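Local coordinates for protein minor fimbrium tip subunit Mfa3 (Porphyromonas gingivalis ATCC 33277, PDB 5NF4) that forms part of the tip of the minor fimbriae, pili through which the bacterium adheres to host cells and other oral bacteria and builds biofilm, at residues S133-N136 with H137-Q140; D146-H149 with Y150-T154; G265-N269 with A270-P274. All blocks are in the same frame, centred on the assembly; numbering follows the deposited sequence.

Interaction 1 of 3, residues S133-N136 with H137-Q140; sequences SDMN and HFMQ. With FMT (formic acid), chain C.
M135 and M139 lie one turn apart on the helix, and their side chains slant across each other: the methyl CE of M135 comes within 3.5 Å of M139 SD. M135 starts with CG anti to its backbone N (chi1 -179°) and then bends twice, which brings CE back over the following turn. The same methyl also lies 4.1 Å from F138 CD1, approaching that ring at a slant. The backbone keeps its i to i+4 bonds, such as M139 N to M135 O at 2.9 Å; the last of them, Q140 N to N136 O, is weak.

N136, H137 and Q140 carry the polar part. H137 hands its ND1 hydrogen to formic acid O2 (3.0 Å, 167°), with the acceptor at the ring edge and in its plane. Q140 OE1 stands 2.7 Å from the same oxygen, a separation that suggests a proton between the two, probably the acid's. Next to it, N136 OD1 accepts from a water that reaches Q140 NE2 only weakly.

In the fold, helix 132-140 lays its methionines on β-strands: M135 meets L75 and F77 of strand 71-78, both methionines touch F114 of strand 109-117, and F138, with R143 as cation-pi partner, reaches helix 122-126.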
# COMPACT_ATOMS: atom_id res chain seq x y z
N SER A 133 -11.10 -6.41 -20.12
CA SER A 133 -10.21 -5.38 -20.66
C SER A 133 -10.42 -4.06 -19.92
O SER A 133 -9.45 -3.39 -19.50
CB SER A 133 -10.44 -5.21 -22.17
OG SER A 133 -9.70 -4.11 -22.65
N ASP A 134 -11.70 -3.68 -19.75
CA ASP A 134 -12.04 -2.49 -18.98
C ASP A 134 -11.55 -2.62 -17.55
O ASP A 134 -11.09 -1.65 -16.94
CB ASP A 134 -13.54 -2.25 -18.95
CG ASP A 134 -14.12 -1.92 -20.31
OD1 ASP A 134 -13.40 -1.44 -21.18
OD2 ASP A 134 -15.33 -2.18 -20.51
N MET A 135 -11.71 -3.80 -17.00
CA MET A 135 -11.37 -4.04 -15.60
C MET A 135 -9.86 -3.84 -15.38
O MET A 135 -9.43 -3.15 -14.44
CB MET A 135 -11.78 -5.47 -15.17
CG MET A 135 -11.46 -5.77 -13.69
SD MET A 135 -12.59 -5.03 -12.56
CE MET A 135 -11.55 -3.86 -11.70
N ASN A 136 -9.06 -4.42 -16.26
CA ASN A 136 -7.62 -4.20 -16.17
C ASN A 136 -7.21 -2.73 -16.39
O ASN A 136 -6.32 -2.25 -15.69
CB ASN A 136 -6.89 -5.10 -17.14
CG ASN A 136 -6.80 -6.54 -16.60
OD1 ASN A 136 -6.41 -6.75 -15.45
ND2 ASN A 136 -7.20 -7.50 -17.39
N HIS A 137 -7.84 -2.04 -17.33
CA HIS A 137 -7.57 -0.60 -17.49
C HIS A 137 -7.88 0.13 -16.19
O HIS A 137 -7.09 1.00 -15.75
CB HIS A 137 -8.38 -0.00 -18.66
CG HIS A 137 -7.84 -0.34 -20.02
ND1 HIS A 137 -6.50 -0.26 -20.36
CD2 HIS A 137 -8.48 -0.75 -21.15
CE1 HIS A 137 -6.35 -0.61 -21.63
NE2 HIS A 137 -7.53 -0.91 -22.13
N PHE A 138 -9.00 -0.19 -15.55
CA PHE A 138 -9.40 0.46 -14.32
C PHE A 138 -8.37 0.21 -13.22
O PHE A 138 -7.98 1.14 -12.50
CB PHE A 138 -10.79 -0.05 -13.86
CG PHE A 138 -11.34 0.65 -12.64
CD1 PHE A 138 -10.98 0.22 -11.36
CD2 PHE A 138 -12.18 1.75 -12.77
CE1 PHE A 138 -11.51 0.86 -10.23
CE2 PHE A 138 -12.69 2.41 -11.66
CZ PHE A 138 -12.36 1.97 -10.39
N MET A 139 -7.92 -1.04 -13.09
CA MET A 139 -6.89 -1.35 -12.10
C MET A 139 -5.57 -0.58 -12.31
O MET A 139 -4.83 -0.34 -11.35
CB MET A 139 -6.54 -2.83 -12.09
CG MET A 139 -7.69 -3.73 -11.72
SD MET A 139 -8.42 -3.57 -10.06
CE MET A 139 -7.19 -4.47 -9.16
N GLN A 140 -5.27 -0.22 -13.55
CA GLN A 140 -3.99 0.37 -13.92
C GLN A 140 -4.02 1.89 -13.84
O GLN A 140 -2.99 2.51 -13.97
CB GLN A 140 -3.61 -0.08 -15.35
CG GLN A 140 -3.25 -1.58 -15.39
CD GLN A 140 -3.41 -2.22 -16.78
OE1 GLN A 140 -3.53 -1.53 -17.79
NE2 GLN A 140 -3.41 -3.56 -16.83
C FMT C . -3.10 1.45 -18.75
O1 FMT C . -2.91 2.52 -19.31
O2 FMT C . -4.18 0.88 -18.86
O HOH W 1 -4.69 -5.23 -14.03

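Interaction 2 of 3, residues D146-H149 with Y150-T154; sequences DPIH and YHNAT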
# COMPACT_ATOMS: atom_id res chain seq x y z
N ASP A 146 -5.75 10.72 -1.79
CA ASP A 146 -6.38 11.72 -0.91
C ASP A 146 -5.32 12.37 0.03
O ASP A 146 -4.56 11.67 0.69
CB ASP A 146 -7.50 11.03 -0.11
CG ASP A 146 -8.41 12.02 0.63
OD1 ASP A 146 -7.89 12.96 1.28
OD2 ASP A 146 -9.65 11.83 0.62
N PRO A 147 -5.25 13.72 0.06
CA PRO A 147 -4.27 14.41 0.93
C PRO A 147 -4.21 13.89 2.39
O PRO A 147 -3.13 13.83 3.00
CB PRO A 147 -4.74 15.86 0.90
CG PRO A 147 -5.38 16.00 -0.46
CD PRO A 147 -6.10 14.68 -0.67
N ILE A 148 -5.36 13.53 2.95
CA ILE A 148 -5.36 13.10 4.34
C ILE A 148 -4.63 11.74 4.50
O ILE A 148 -4.09 11.45 5.57
CB ILE A 148 -6.79 13.04 4.90
CG1 ILE A 148 -6.75 12.99 6.44
CG2 ILE A 148 -7.57 11.86 4.42
CD1 ILE A 148 -6.11 14.20 7.10
N HIS A 149 -4.57 10.95 3.44
CA HIS A 149 -3.99 9.61 3.55
C HIS A 149 -2.47 9.58 3.65
O HIS A 149 -1.92 8.53 3.97
CB HIS A 149 -4.46 8.72 2.39
CG HIS A 149 -5.86 8.26 2.57
ND1 HIS A 149 -6.68 7.89 1.53
CD2 HIS A 149 -6.62 8.18 3.69
CE1 HIS A 149 -7.87 7.55 2.01
NE2 HIS A 149 -7.86 7.73 3.32
N TYR A 150 -1.78 10.70 3.42
CA TYR A 150 -0.36 10.73 3.75
C TYR A 150 -0.15 10.82 5.27
O TYR A 150 0.98 10.66 5.79
CB TYR A 150 0.34 11.91 3.04
CG TYR A 150 0.35 11.83 1.53
CD1 TYR A 150 1.37 11.18 0.84
CD2 TYR A 150 -0.64 12.44 0.77
CE1 TYR A 150 1.36 11.11 -0.55
CE2 TYR A 150 -0.64 12.37 -0.61
CZ TYR A 150 0.37 11.72 -1.26
OH TYR A 150 0.35 11.65 -2.63
N HIS A 151 -1.22 11.15 5.99
CA HIS A 151 -1.17 11.28 7.43
C HIS A 151 -1.86 10.16 8.18
O HIS A 151 -1.37 9.70 9.20
CB HIS A 151 -1.83 12.59 7.87
CG HIS A 151 -1.16 13.82 7.34
ND1 HIS A 151 0.03 14.29 7.84
CD2 HIS A 151 -1.53 14.68 6.37
CE1 HIS A 151 0.37 15.39 7.20
NE2 HIS A 151 -0.55 15.64 6.29
N ASN A 152 -3.04 9.78 7.72
CA ASN A 152 -3.81 8.73 8.40
C ASN A 152 -5.06 8.40 7.64
O ASN A 152 -5.55 9.19 6.85
CB ASN A 152 -4.19 9.16 9.84
CG ASN A 152 -4.79 10.54 9.89
OD1 ASN A 152 -4.09 11.51 10.17
ND2 ASN A 152 -6.08 10.65 9.60
N ALA A 153 -5.57 7.19 7.88
CA ALA A 153 -6.92 6.86 7.52
C ALA A 153 -7.80 7.44 8.60
O ALA A 153 -7.31 7.72 9.70
CB ALA A 153 -7.11 5.34 7.40
N THR A 154 -9.07 7.63 8.31
CA THR A 154 -9.98 8.22 9.28
C THR A 154 -11.12 7.28 9.51
O THR A 154 -11.21 6.23 8.88
CB THR A 154 -10.53 9.55 8.80
OG1 THR A 154 -11.41 9.30 7.70
CG2 THR A 154 -9.40 10.50 8.38
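I148 meets H151 and N152 with its carbonyl, and N152 and T154 with its side chain. The carbonyl O takes two hydrogens, from H151 N and from N152 N, each at 2.9 Å. The two come in differently: N152 N lies in the carbonyl plane, whereas H151 N sits well above it. The side chain of I148 runs obliquely across that of N152, with CG1 4.0 Å from N152 ND2, and the same CG1 meets the methyl CG2 of T154 at 4.1 Å. The loop has thus folded back beside the isoleucine after leaving the short 3-10 segment.

Y150 turns its ring edge to the preceding residues: P147 O lies in the plane of the ring, 3.6 Å from Y150 CD2. With CG beside its own backbone N (chi1 -64°), the ring is directed back along the 3-10 turn, while Y150 N makes a weak bond to the same P147 O. H149 likewise offers an edge: its CD2 approaches N152 O in plane at 3.5 Å. At the start, D146 OD1 accepts from I148 N (3.1 Å), an Asx turn that opens the 3-10 segment.

The loop links strand 143-144 to strand 161-170. Y150 stacks on Y235 and bonds through OH to N219 O, H149 NE2 is bonded to N157 O, and the side chains of I148, Y150 and H151 pack against strand 238-242.

Interaction 3 of 3, residues G265-N269 with A270-P274; sequences GNTGN and AENKP
The backbone makes a type I β turn from N269 to N272, closed by N272 N to N269 O at 3.0 Å, and a cis peptide bond precedes P274. Inside the turn, the side chain of N269 carries much of the contact. Its first torsion (168°) carries CG away from the backbone N and swings OD1 over the turn, where the oxygen accepts from K273 N at 2.8 Å and, more weakly, from E271 N. The K273 donor stands above the amide plane, and the lysine's aliphatic chain slants past N269. At its end, K273 NZ forms a salt bridge with E271 OE1 (3.1 Å), and a water joins that carboxylate oxygen to N269 ND2.

T267 sets its side chain at about a right angle to that of N272, and its OG1 donates to K273 O (3.1 Å). N272 reaches back to the start of the loop: OD1 accepts from G265 N at 2.6 Å and also from a water that bridges to T267 N and N269 O.

T267 OG1 accepts from N269 N as well, which defines an ST turn. This ST turn, running straight into the type I β turn, shapes the surface loop between strands 248-254 and 277-282.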
# COMPACT_ATOMS: atom_id res chain seq x y z
N GLY A 265 21.78 10.80 -4.65
CA GLY A 265 22.80 11.67 -5.18
C GLY A 265 23.12 11.36 -6.63
O GLY A 265 23.97 12.02 -7.21
N ASN A 266 22.44 10.37 -7.20
CA ASN A 266 22.63 9.98 -8.60
C ASN A 266 21.32 9.55 -9.22
O ASN A 266 21.20 8.42 -9.72
CB ASN A 266 23.66 8.84 -8.71
CG ASN A 266 24.01 8.50 -10.15
OD1 ASN A 266 24.21 9.39 -10.97
ND2 ASN A 266 24.07 7.22 -10.46
N THR A 267 20.32 10.43 -9.20
CA THR A 267 19.03 10.10 -9.80
C THR A 267 18.80 10.88 -11.09
O THR A 267 17.84 10.64 -11.78
CB THR A 267 17.86 10.40 -8.85
OG1 THR A 267 17.75 11.82 -8.69
CG2 THR A 267 18.06 9.76 -7.50
N GLY A 268 19.68 11.83 -11.38
CA GLY A 268 19.48 12.72 -12.52
C GLY A 268 18.69 13.97 -12.14
O GLY A 268 18.47 14.85 -12.97
N ASN A 269 18.31 14.07 -10.87
CA ASN A 269 17.39 15.09 -10.40
C ASN A 269 17.94 15.74 -9.12
O ASN A 269 18.37 15.04 -8.20
CB ASN A 269 16.01 14.44 -10.17
CG ASN A 269 15.08 15.33 -9.42
OD1 ASN A 269 15.09 15.35 -8.20
ND2 ASN A 269 14.26 16.10 -10.14
N ALA A 270 17.96 17.06 -9.06
CA ALA A 270 18.58 17.76 -7.93
C ALA A 270 17.94 17.46 -6.59
O ALA A 270 18.58 17.56 -5.54
CB ALA A 270 18.56 19.27 -8.18
N GLU A 271 16.67 17.07 -6.63
CA GLU A 271 15.89 16.77 -5.43
C GLU A 271 15.88 15.28 -5.07
O GLU A 271 15.16 14.86 -4.15
CB GLU A 271 14.44 17.23 -5.62
CG GLU A 271 14.24 18.76 -5.77
CD GLU A 271 12.78 19.08 -6.07
OE1 GLU A 271 12.34 18.87 -7.22
OE2 GLU A 271 12.05 19.48 -5.14
N ASN A 272 16.68 14.52 -5.81
CA ASN A 272 16.78 13.07 -5.69
C ASN A 272 15.48 12.34 -6.01
O ASN A 272 15.28 11.21 -5.55
CB ASN A 272 17.29 12.67 -4.29
CG ASN A 272 18.81 12.75 -4.17
OD1 ASN A 272 19.54 12.17 -4.98
ND2 ASN A 272 19.29 13.50 -3.19
N LYS A 273 14.59 12.96 -6.77
CA LYS A 273 13.37 12.26 -7.15
C LYS A 273 13.77 11.11 -8.07
O LYS A 273 14.67 11.28 -8.90
CB LYS A 273 12.37 13.18 -7.86
CG LYS A 273 11.64 14.18 -6.95
CD LYS A 273 11.06 15.32 -7.76
CE LYS A 273 10.18 16.25 -6.95
NZ LYS A 273 9.71 17.37 -7.83
N PRO A 274 13.09 9.97 -7.96
CA PRO A 274 11.89 9.68 -7.17
C PRO A 274 12.15 9.04 -5.81
O PRO A 274 11.23 8.48 -5.22
CB PRO A 274 11.12 8.70 -8.08
CG PRO A 274 12.27 7.89 -8.73
CD PRO A 274 13.41 8.88 -8.92
O HOH W 2 20.38 12.83 -7.36
O HOH W 3 15.10 10.60 -11.49
O HOH W 4 13.72 18.75 -9.26

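The three contacts follow one another along the chain without touching. Interactions 1 and 2 are neighbours in sequence, joined through strand 143-144, yet their centres lie about 25 Å apart and their nearest atoms about 14 Å. Interaction 3 is about 31 Å from interaction 1 between centres, and about 26 Å from interaction 2 between centres, with about 11 Å between the nearest atoms of interactions 2 and 3. Interaction 2 is the most central, its centre about 13 Å from that of the chain, against about 18 Å for interaction 1 and 23 Å for interaction 3. The formic acid, probably from the crystallisation liquor, is bound at interaction 1.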